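Local coordinates for protein EchA1_1 (Mycobacterium avium subsp. paratuberculosis, PDB 3R9T) that probably hydrates the double bond of enoyl-CoA thioesters to 3-hydroxyacyl-CoA, as an enoyl-CoA hydratase of fatty acid metabolism, at residues Ala146-Arg152 with Asp229-Trp233. Numbering follows the deposited sequence.
With BEZ (benzoic acid), chain E.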
ATOM      1  N   ALA B 146      12.385 -13.569  -9.566  1.00 19.99           N
ATOM      2  CA  ALA B 146      13.278 -13.867  -8.454  1.00 20.31           C
ATOM      3  C   ALA B 146      14.102 -12.664  -8.017  1.00 20.30           C
ATOM      4  O   ALA B 146      14.680 -12.687  -6.931  1.00 22.00           O
ATOM      5  CB  ALA B 146      14.208 -15.051  -8.813  1.00 20.52           C
ATOM      6  N   ALA B 147      14.159 -11.628  -8.855  1.00 19.90           N
ATOM      7  CA  ALA B 147      14.909 -10.405  -8.562  1.00 18.77           C
ATOM      8  C   ALA B 147      14.073  -9.343  -7.821  1.00 18.50           C
ATOM      9  O   ALA B 147      14.220  -8.138  -8.064  1.00 18.81           O
ATOM     10  CB  ALA B 147      15.489  -9.820  -9.875  1.00 19.49           C
ATOM     11  N   GLY B 148      13.256  -9.801  -6.871  1.00 18.24           N
ATOM     12  CA  GLY B 148      12.427  -8.925  -6.047  1.00 18.57           C
ATOM     13  C   GLY B 148      10.989  -8.732  -6.517  1.00 18.84           C
ATOM     14  O   GLY B 148      10.158  -8.206  -5.764  1.00 19.80           O
ATOM     15  N   GLY B 149      10.670  -9.124  -7.744  1.00 18.80           N
ATOM     16  CA  GLY B 149       9.368  -8.748  -8.312  1.00 19.06           C
ATOM     17  C   GLY B 149       8.202  -9.403  -7.580  1.00 19.27           C
ATOM     18  O   GLY B 149       7.151  -8.798  -7.380  1.00 18.77           O
ATOM     19  N   VAL B 150       8.377 -10.647  -7.167  1.00 19.96           N
ATOM     20  CA  VAL B 150       7.261 -11.386  -6.555  1.00 21.45           C
ATOM     21  C   VAL B 150       6.762 -10.738  -5.263  1.00 21.43           C
ATOM     22  O   VAL B 150       5.556 -10.730  -5.012  1.00 23.54           O
ATOM     23  CB  VAL B 150       7.592 -12.877  -6.280  1.00 22.30           C
ATOM     24  CG1 VAL B 150       6.380 -13.578  -5.644  1.00 24.00           C
ATOM     25  CG2 VAL B 150       7.999 -13.593  -7.555  1.00 23.44           C
ATOM     26  N   PHE B 151       7.663 -10.199  -4.446  1.00 20.04           N
ATOM     27  CA  PHE B 151       7.222  -9.532  -3.234  1.00 20.03           C
ATOM     28  C   PHE B 151       7.175  -8.005  -3.292  1.00 19.46           C
ATOM     29  O   PHE B 151       6.542  -7.399  -2.427  1.00 21.21           O
ATOM     30  CB  PHE B 151       8.031 -10.007  -2.022  1.00 20.43           C
ATOM     31  CG  PHE B 151       9.483  -9.600  -2.032  1.00 18.02           C
ATOM     32  CD1 PHE B 151      10.463 -10.471  -2.500  1.00 20.37           C
ATOM     33  CD2 PHE B 151       9.872  -8.364  -1.506  1.00 17.95           C
ATOM     34  CE1 PHE B 151      11.806 -10.098  -2.482  1.00 21.27           C
ATOM     35  CE2 PHE B 151      11.214  -7.991  -1.463  1.00 21.42           C
ATOM     36  CZ  PHE B 151      12.176  -8.852  -1.938  1.00 19.97           C
ATOM     37  N   ARG B 152       7.812  -7.367  -4.275  1.00 17.85           N
ATOM     38  CA  ARG B 152       7.721  -5.912  -4.358  1.00 17.63           C
ATOM     39  C   ARG B 152       6.542  -5.444  -5.177  1.00 17.67           C
ATOM     40  O   ARG B 152       6.104  -4.318  -4.978  1.00 17.20           O
ATOM     41  CB  ARG B 152       8.993  -5.286  -4.931  1.00 17.69           C
ATOM     42  CG  ARG B 152      10.164  -5.401  -3.986  1.00 16.88           C
ATOM     43  CD  ARG B 152      11.463  -4.935  -4.600  1.00 18.56           C
ATOM     44  NE  ARG B 152      12.503  -4.775  -3.571  1.00 19.34           N
ATOM     45  CZ  ARG B 152      13.819  -4.748  -3.813  1.00 20.46           C
ATOM     46  NH1 ARG B 152      14.302  -4.881  -5.047  1.00 17.59           N
ATOM     47  NH2 ARG B 152      14.672  -4.599  -2.808  1.00 20.68           N
ATOM     48  N   ASP B 229      12.687  -6.303   3.626  1.00 23.11           N
ATOM     49  CA  ASP B 229      12.769  -7.177   2.448  1.00 22.58           C
ATOM     50  C   ASP B 229      13.347  -8.566   2.721  1.00 22.90           C
ATOM     51  O   ASP B 229      13.231  -9.469   1.877  1.00 21.75           O
ATOM     52  CB  ASP B 229      13.624  -6.536   1.353  1.00 22.26           C
ATOM     53  CG  ASP B 229      12.969  -5.349   0.692  1.00 23.52           C
ATOM     54  OD1 ASP B 229      11.750  -5.095   0.909  1.00 25.50           O
ATOM     55  OD2 ASP B 229      13.714  -4.674  -0.069  1.00 24.70           O
ATOM     56  N   GLU B 230      13.975  -8.746   3.876  1.00 23.73           N
ATOM     57  CA  GLU B 230      14.713  -9.979   4.134  1.00 26.10           C
ATOM     58  C   GLU B 230      13.838 -11.242   4.077  1.00 25.93           C
ATOM     59  O   GLU B 230      14.230 -12.226   3.449  1.00 26.52           O
ATOM     60  CB  GLU B 230      15.532  -9.861   5.419  1.00 27.48           C
ATOM     61  CG  GLU B 230      16.619  -8.785   5.277  1.00 30.47           C
ATOM     62  CD  GLU B 230      17.565  -9.075   4.112  1.00 35.22           C
ATOM     63  OE1 GLU B 230      17.650  -8.266   3.159  1.00 37.94           O
ATOM     64  OE2 GLU B 230      18.208 -10.141   4.130  1.00 38.75           O
ATOM     65  N   PRO B 231      12.623 -11.192   4.649  1.00 25.24           N
ATOM     66  CA  PRO B 231      11.768 -12.375   4.530  1.00 25.36           C
ATOM     67  C   PRO B 231      11.369 -12.664   3.085  1.00 24.07           C
ATOM     68  O   PRO B 231      11.321 -13.821   2.696  1.00 25.27           O
ATOM     69  CB  PRO B 231      10.550 -12.024   5.394  1.00 25.45           C
ATOM     70  CG  PRO B 231      11.086 -11.029   6.378  1.00 26.31           C
ATOM     71  CD  PRO B 231      12.063 -10.212   5.591  1.00 25.89           C
ATOM     72  N   GLY B 232      11.106 -11.617   2.314  1.00 23.00           N
ATOM     73  CA  GLY B 232      10.816 -11.759   0.889  1.00 22.02           C
ATOM     74  C   GLY B 232      11.945 -12.406   0.123  1.00 21.66           C
ATOM     75  O   GLY B 232      11.707 -13.308  -0.684  1.00 21.08           O
ATOM     76  N   TRP B 233      13.173 -11.942   0.361  1.00 21.60           N
ATOM     77  CA  TRP B 233      14.340 -12.552  -0.280  1.00 21.92           C
ATOM     78  C   TRP B 233      14.495 -14.008   0.120  1.00 23.05           C
ATOM     79  O   TRP B 233      14.764 -14.863  -0.721  1.00 24.25           O
ATOM     80  CB  TRP B 233      15.618 -11.791   0.039  1.00 21.95           C
ATOM     81  CG  TRP B 233      15.718 -10.455  -0.660  1.00 20.97           C
ATOM     82  CD1 TRP B 233      15.855  -9.230  -0.057  1.00 22.54           C
ATOM     83  CD2 TRP B 233      15.701 -10.199  -2.080  1.00 19.94           C
ATOM     84  NE1 TRP B 233      15.907  -8.242  -1.002  1.00 21.27           N
ATOM     85  CE2 TRP B 233      15.825  -8.802  -2.247  1.00 20.88           C
ATOM     86  CE3 TRP B 233      15.583 -11.006  -3.221  1.00 21.18           C
ATOM     87  CZ2 TRP B 233      15.840  -8.190  -3.504  1.00 20.86           C
ATOM     88  CZ3 TRP B 233      15.596 -10.388  -4.481  1.00 21.89           C
ATOM     89  CH2 TRP B 233      15.711  -8.994  -4.605  1.00 21.23           C
TER
HETATM   90  C   BEZ E 264      13.881 -12.836 -12.935  1.00 31.03           C
HETATM   91  O1  BEZ E 264      13.801 -12.066 -11.968  1.00 28.84           O
HETATM   92  O2  BEZ E 264      13.145 -12.670 -13.927  1.00 30.85           O
HETATM   93  C1  BEZ E 264      14.903 -13.925 -12.894  1.00 31.59           C
HETATM   94  C2  BEZ E 264      15.978 -13.796 -12.025  1.00 32.64           C
HETATM   95  C3  BEZ E 264      16.945 -14.793 -11.972  1.00 34.75           C
HETATM   96  C4  BEZ E 264      16.827 -15.913 -12.787  1.00 34.77           C
HETATM   97  C5  BEZ E 264      15.747 -16.039 -13.658  1.00 34.52           C
HETATM   98  C6  BEZ E 264      14.781 -15.040 -13.716  1.00 33.07           C
HETATM   99  O   HOH W   1      11.384  -3.466  -1.401  1.00 31.27           O
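Phe151, in the first turn of helix 149-156, points its CA-to-CB bond toward the segment 229-233, and its ring touches Asp229, Gly232 and Trp233. Gly232 lies over one face of the ring, its CA 3.8 Å from the ring centroid in a CH-pi contact; a CB at this position would clash with Phe151 CG, so the absence of a side chain lets the backbones close to 5.9 Å between Phe151 CA and Gly232 CA. The edge of the same ring points at the face of Trp233 in a T-shaped pair, the centroids of the phenyl and the five-membered ring 5.0 Å apart and the planes at 85°. The six-membered end of the indole reaches on to the loop before helix 149-156, where Trp233 CZ3 lies 3.5 Å from Ala146 O and 3.4 Å from Gly148 N. In this crotonase-fold chain that loop lines the ligand pocket: Ala147 N donates a hydrogen bond of 3.2 Å to O1 of the bound benzoic acid, and Gly149 N is hydrogen-bonded to Glu118, another pocket residue. Gly148, the N-cap, has a positive phi of 96°, where a CB would jam against the preceding carbonyl. Arg152 lays one face of its guanidinium near Trp233, NH2 3.8 Å from CZ2, while NH2 forms a salt bridge of 2.9 Å with Asp229 OD2. A water bridges the same two side chains, 2.8 Å from Arg152 NE and 2.9 Å from Asp229 OD1, and Arg152 NH1 is hydrogen-bonded to Val96 O. Ile217 of a second subunit packs on Val150 and Phe151.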